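Long-range contacts in periplasmic binding protein component of an ABC type zinc uptake transporter (Synechocystis sp., PDB 2OV3), which probably captures zinc in the periplasm and hands it to an ABC-type zinc uptake transporter: residues A[100-105]-A[168-173]; A[161-166]-A[177-182]. One frame throughout, in Å; residues are numbered along the deposited sequence.

Interaction 1: A[100-105]-A[168-173]. With ZN (zinc ion), chain B.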
# COMPACT_ATOMS: atom_id res chain seq x y z
N PRO A 100 -6.23 -2.01 5.73
CA PRO A 100 -6.43 -1.46 4.38
C PRO A 100 -5.28 -1.53 3.35
O PRO A 100 -5.52 -1.39 2.16
CB PRO A 100 -6.84 -0.02 4.67
CG PRO A 100 -5.96 0.32 5.84
CD PRO A 100 -6.03 -0.93 6.71
N HIS A 101 -4.05 -1.76 3.82
CA HIS A 101 -2.87 -1.82 2.95
C HIS A 101 -2.81 -3.01 1.98
O HIS A 101 -1.79 -3.69 1.91
CB HIS A 101 -1.59 -1.83 3.80
CG HIS A 101 -1.60 -0.87 4.95
ND1 HIS A 101 -2.10 -1.19 6.19
CD2 HIS A 101 -1.19 0.42 5.03
CE1 HIS A 101 -2.00 -0.15 6.99
NE2 HIS A 101 -1.45 0.84 6.31
N ILE A 102 -3.87 -3.26 1.22
CA ILE A 102 -3.85 -4.38 0.28
C ILE A 102 -3.16 -4.01 -1.05
O ILE A 102 -2.84 -4.88 -1.84
CB ILE A 102 -5.31 -4.94 -0.01
CG1 ILE A 102 -6.11 -4.00 -0.92
CG2 ILE A 102 -6.08 -5.13 1.29
CD1 ILE A 102 -6.44 -2.69 -0.30
N TRP A 103 -2.92 -2.72 -1.27
CA TRP A 103 -2.30 -2.28 -2.50
C TRP A 103 -0.81 -2.62 -2.61
O TRP A 103 -0.15 -2.30 -3.60
CB TRP A 103 -2.53 -0.76 -2.69
CG TRP A 103 -1.68 0.12 -1.82
CD1 TRP A 103 -0.39 0.49 -2.06
CD2 TRP A 103 -2.04 0.70 -0.56
NE1 TRP A 103 0.08 1.26 -1.02
CE2 TRP A 103 -0.91 1.40 -0.08
CE3 TRP A 103 -3.21 0.68 0.22
CZ2 TRP A 103 -0.91 2.09 1.14
CZ3 TRP A 103 -3.21 1.37 1.44
CH2 TRP A 103 -2.06 2.06 1.89
N LEU A 104 -0.26 -3.27 -1.59
CA LEU A 104 1.14 -3.65 -1.61
C LEU A 104 1.28 -5.16 -1.85
O LEU A 104 2.38 -5.73 -1.75
CB LEU A 104 1.82 -3.19 -0.30
CG LEU A 104 1.75 -1.64 -0.15
CD1 LEU A 104 2.07 -1.21 1.26
CD2 LEU A 104 2.72 -0.98 -1.15
N SER A 105 0.16 -5.82 -2.15
CA SER A 105 0.17 -7.25 -2.47
C SER A 105 -0.06 -7.39 -3.97
O SER A 105 -1.14 -7.04 -4.47
CB SER A 105 -0.96 -7.99 -1.72
OG SER A 105 -1.20 -9.27 -2.30
N TRP A 168 2.86 -3.36 5.65
CA TRP A 168 3.26 -4.45 4.78
C TRP A 168 2.72 -5.80 5.20
O TRP A 168 3.28 -6.82 4.84
CB TRP A 168 4.79 -4.53 4.70
CG TRP A 168 5.47 -3.22 4.44
CD1 TRP A 168 5.91 -2.32 5.37
CD2 TRP A 168 5.75 -2.63 3.16
NE1 TRP A 168 6.45 -1.21 4.75
CE2 TRP A 168 6.36 -1.38 3.40
CE3 TRP A 168 5.55 -3.04 1.84
CZ2 TRP A 168 6.76 -0.53 2.37
CZ3 TRP A 168 5.95 -2.20 0.81
CH2 TRP A 168 6.54 -0.96 1.08
N ALA A 169 1.62 -5.81 5.94
CA ALA A 169 1.07 -7.08 6.40
C ALA A 169 0.66 -8.01 5.25
O ALA A 169 0.90 -9.22 5.31
CB ALA A 169 -0.13 -6.82 7.31
N TYR A 170 0.04 -7.45 4.22
CA TYR A 170 -0.42 -8.22 3.07
C TYR A 170 0.75 -8.64 2.20
O TYR A 170 0.74 -9.71 1.58
CB TYR A 170 -1.40 -7.40 2.24
CG TYR A 170 -2.73 -7.18 2.90
CD1 TYR A 170 -3.68 -8.20 2.93
CD2 TYR A 170 -3.06 -5.95 3.47
CE1 TYR A 170 -4.92 -8.00 3.51
CE2 TYR A 170 -4.31 -5.75 4.05
CZ TYR A 170 -5.23 -6.77 4.07
OH TYR A 170 -6.48 -6.58 4.63
N PHE A 171 1.76 -7.78 2.13
CA PHE A 171 2.94 -8.08 1.35
C PHE A 171 3.70 -9.19 2.06
O PHE A 171 4.14 -10.13 1.43
CB PHE A 171 3.81 -6.85 1.25
CG PHE A 171 5.15 -7.09 0.61
CD1 PHE A 171 5.35 -6.84 -0.74
CD2 PHE A 171 6.24 -7.52 1.36
CE1 PHE A 171 6.60 -6.99 -1.33
CE2 PHE A 171 7.50 -7.69 0.78
CZ PHE A 171 7.67 -7.42 -0.57
N ALA A 172 3.86 -9.06 3.37
CA ALA A 172 4.59 -10.06 4.15
C ALA A 172 3.84 -11.39 4.22
O ALA A 172 4.44 -12.43 4.45
CB ALA A 172 4.87 -9.53 5.55
N ARG A 173 2.53 -11.35 4.04
CA ARG A 173 1.69 -12.53 4.08
C ARG A 173 1.90 -13.41 2.85
O ARG A 173 2.01 -14.64 2.96
CB ARG A 173 0.23 -12.13 4.16
CG ARG A 173 -0.42 -12.41 5.48
CD ARG A 173 -0.82 -13.87 5.59
NE ARG A 173 -1.45 -14.13 6.87
CZ ARG A 173 -0.81 -14.06 8.04
NH1 ARG A 173 0.48 -13.75 8.06
NH2 ARG A 173 -1.46 -14.28 9.17
ZN ZN B . -0.70 3.05 6.40
O HOH W 1 0.54 -4.80 2.87
O HOH W 2 0.55 3.97 4.77
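Two rings of 168-173, Y170 and W168, each take a methyl of 100-105 over a face, while F171 meets a carbonyl at its edge. I102 sets its methyl CG2 over one face of the Y170 ring, a CH-pi contact with CG2 3.5 Å from the ring centroid, displaced toward the CE2-CZ side. The backbone carbonyl of H101 reaches the same ring obliquely, its O 3.0 Å from Y170 CD2, and water 1 lies at the ring's edge, in plane. L104 lays CD1 over a face of the W168 six-membered ring, 4.2 Å from its centroid, with CD2 alongside CZ3. At F171, L104 O lies near the ring plane, 3.3 Å from CD1. CG of F171 is anti to the backbone N (chi1 173°), which swings the ring out beside that carbonyl.

No direct hydrogen bond joins the segments. Water 1 bridges them, donating to H101 O at 2.8 Å and accepting a weak bond from F171 N. The Y170 hydroxyl is bonded to D99 O and L89 N. An alanine in place of Y170 would probably leave I102 CG2 facing a gap and deprive D99 O and L89 N of their shared partner.

H101, centre of an inverse gamma turn, turns its imidazole away from this packing and binds the zinc ion through NE2 at 2.3 Å, while D99 holds ND1. S105 OG caps helix 106-123 at L108 N and is hydrogen-bonded to D174 OD2. W168 N-caps helix 169-174; helix 241-256 packs on W168 and F171, and Q179 of strand 178-181 touches W168 and A169.

Interaction 2: A[161-166]-A[177-182]. With ZN (zinc ion), chain B.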
# COMPACT_ATOMS: atom_id res chain seq x y z
N PHE A 161 11.00 -8.85 9.91
CA PHE A 161 11.60 -7.55 9.65
C PHE A 161 10.88 -6.49 10.46
O PHE A 161 9.66 -6.51 10.61
CB PHE A 161 11.62 -7.23 8.15
CG PHE A 161 10.27 -7.23 7.49
CD1 PHE A 161 9.83 -6.12 6.77
CD2 PHE A 161 9.44 -8.34 7.56
CE1 PHE A 161 8.60 -6.12 6.13
CE2 PHE A 161 8.21 -8.36 6.92
CZ PHE A 161 7.79 -7.24 6.21
N ILE A 162 11.66 -5.57 11.02
CA ILE A 162 11.11 -4.51 11.84
C ILE A 162 10.73 -3.29 11.03
O ILE A 162 11.56 -2.73 10.33
CB ILE A 162 12.14 -4.04 12.87
CG1 ILE A 162 12.54 -5.21 13.78
CG2 ILE A 162 11.57 -2.89 13.69
CD1 ILE A 162 13.77 -4.93 14.64
N VAL A 163 9.47 -2.89 11.10
CA VAL A 163 9.04 -1.70 10.37
C VAL A 163 8.53 -0.66 11.36
O VAL A 163 8.23 -0.98 12.50
CB VAL A 163 7.91 -2.03 9.35
CG1 VAL A 163 8.45 -2.85 8.20
CG2 VAL A 163 6.76 -2.76 10.04
N PHE A 164 8.46 0.60 10.94
CA PHE A 164 7.92 1.62 11.83
C PHE A 164 6.41 1.50 11.71
O PHE A 164 5.74 1.10 12.66
CB PHE A 164 8.35 3.04 11.42
CG PHE A 164 7.68 4.12 12.23
CD1 PHE A 164 7.86 4.20 13.61
CD2 PHE A 164 6.81 5.04 11.63
CE1 PHE A 164 7.20 5.16 14.37
CE2 PHE A 164 6.14 6.01 12.38
CZ PHE A 164 6.34 6.06 13.76
N HIS A 165 5.89 1.82 10.53
CA HIS A 165 4.45 1.75 10.22
C HIS A 165 4.10 0.37 9.66
O HIS A 165 4.75 -0.11 8.74
CB HIS A 165 4.10 2.82 9.18
CG HIS A 165 2.63 3.05 9.04
ND1 HIS A 165 1.91 3.83 9.92
CD2 HIS A 165 1.73 2.59 8.14
CE1 HIS A 165 0.64 3.83 9.58
NE2 HIS A 165 0.50 3.08 8.50
N PRO A 166 3.03 -0.26 10.19
CA PRO A 166 2.63 -1.59 9.72
C PRO A 166 1.82 -1.56 8.43
O PRO A 166 0.61 -1.80 8.43
CB PRO A 166 1.82 -2.13 10.88
CG PRO A 166 1.08 -0.90 11.33
CD PRO A 166 2.09 0.25 11.20
N LEU A 177 6.47 -13.67 5.32
CA LEU A 177 7.32 -12.81 6.13
C LEU A 177 6.46 -12.31 7.27
O LEU A 177 5.23 -12.41 7.23
CB LEU A 177 7.81 -11.60 5.33
CG LEU A 177 8.74 -11.88 4.16
CD1 LEU A 177 8.99 -10.58 3.44
CD2 LEU A 177 10.04 -12.49 4.66
N VAL A 178 7.11 -11.75 8.27
CA VAL A 178 6.43 -11.22 9.43
C VAL A 178 6.97 -9.82 9.72
O VAL A 178 8.16 -9.65 9.97
CB VAL A 178 6.67 -12.10 10.67
CG1 VAL A 178 5.84 -11.61 11.83
CG2 VAL A 178 6.34 -13.56 10.34
N GLN A 179 6.09 -8.81 9.66
CA GLN A 179 6.51 -7.44 9.94
C GLN A 179 6.32 -7.19 11.43
O GLN A 179 5.30 -7.55 12.00
CB GLN A 179 5.72 -6.40 9.12
CG GLN A 179 4.30 -6.10 9.63
CD GLN A 179 3.61 -4.95 8.88
OE1 GLN A 179 2.39 -4.77 9.01
NE2 GLN A 179 4.38 -4.17 8.13
N ILE A 180 7.33 -6.60 12.08
CA ILE A 180 7.27 -6.27 13.50
C ILE A 180 7.15 -4.74 13.59
O ILE A 180 8.16 -4.04 13.53
CB ILE A 180 8.55 -6.63 14.27
CG1 ILE A 180 9.02 -8.06 13.94
CG2 ILE A 180 8.32 -6.40 15.75
CD1 ILE A 180 7.97 -9.13 14.11
N PRO A 181 5.93 -4.22 13.75
CA PRO A 181 5.69 -2.77 13.84
C PRO A 181 6.16 -2.05 15.09
O PRO A 181 6.01 -2.54 16.21
CB PRO A 181 4.18 -2.66 13.64
CG PRO A 181 3.68 -3.92 14.26
CD PRO A 181 4.65 -4.95 13.74
N ILE A 182 6.74 -0.87 14.89
CA ILE A 182 7.21 -0.03 15.99
C ILE A 182 6.01 0.80 16.48
O ILE A 182 5.86 1.06 17.67
CB ILE A 182 8.32 0.95 15.54
CG1 ILE A 182 9.54 0.18 14.99
CG2 ILE A 182 8.71 1.86 16.70
CD1 ILE A 182 10.26 -0.68 15.99
ZN ZN B . -0.70 3.05 6.40
O HOH W 2 0.55 3.97 4.77
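Strands 161-163 and 178-181 are the parallel pair of a beta-alpha-beta unit, lying next to each other at one side of a four-stranded parallel sheet, with helix 169-174 making the connection. F161 N donates to V178 O at 3.0 Å, nearly along the C=O axis, and F161 O takes the N-H of I180 at 2.8 Å. The alternation continues with V163 N to I180 O, where the donor stands well above the carbonyl plane, and with I182 N to V163 O at 2.8 Å, in the carbonyl plane. The N-H of I182 also makes a weak bond to F164 O, just where 161-166 leaves the strand.

F161 and Q179 share one face of the sheet with V163 and P181. CG of F161 sits between its backbone N and carbonyl carbon (chi1 58°), bringing the ring back across the neighbouring strand, so that Q179 CA lies over the ring face, 4.0 Å from the centroid, and L177 CB approaches CE2. As is usual for a beta-alpha-beta crossover, the connecting helix packs on this face: A172 touches F161 and L177, and A169 touches Q179. Farther along, P166 CB meets P181 CB at 3.7 Å.

On the face of I162 and I180, I162 CG2 presses against I182 CD1 at 3.4 Å, and helix 193-204 packs over all three isoleucines. F164 CD1 lies against I182 CB, the two side chains crossing at about a right angle. Beyond the end of its strand, H165 binds the zinc ion through NE2 at 2.4 Å; E183, directly after 177-182, accepts the hydrogen bond of its ND1, and F215 stacks on its ring.

How the interactions relate
The two contacts interleave along the chain: strand 160-163 of interaction 2 leads into helix 169-174 of interaction 1, which leads back to strand 178-181. Their centres are 12 Å apart, yet they touch. A172 O and L177 N are modelled only 2.5 Å apart, too short to be relied on as a bond, where the helix passes toward the second strand, and H101 CE1 packs 3.4 Å from P166 O. Both contacts supply a ligand to the zinc ion: H101 from the loop of interaction 1, H165 from the loop after strand 160-163. Water 2, its O 2.2 Å from the zinc ion, is the fourth ligand beside H37, H101 and H165.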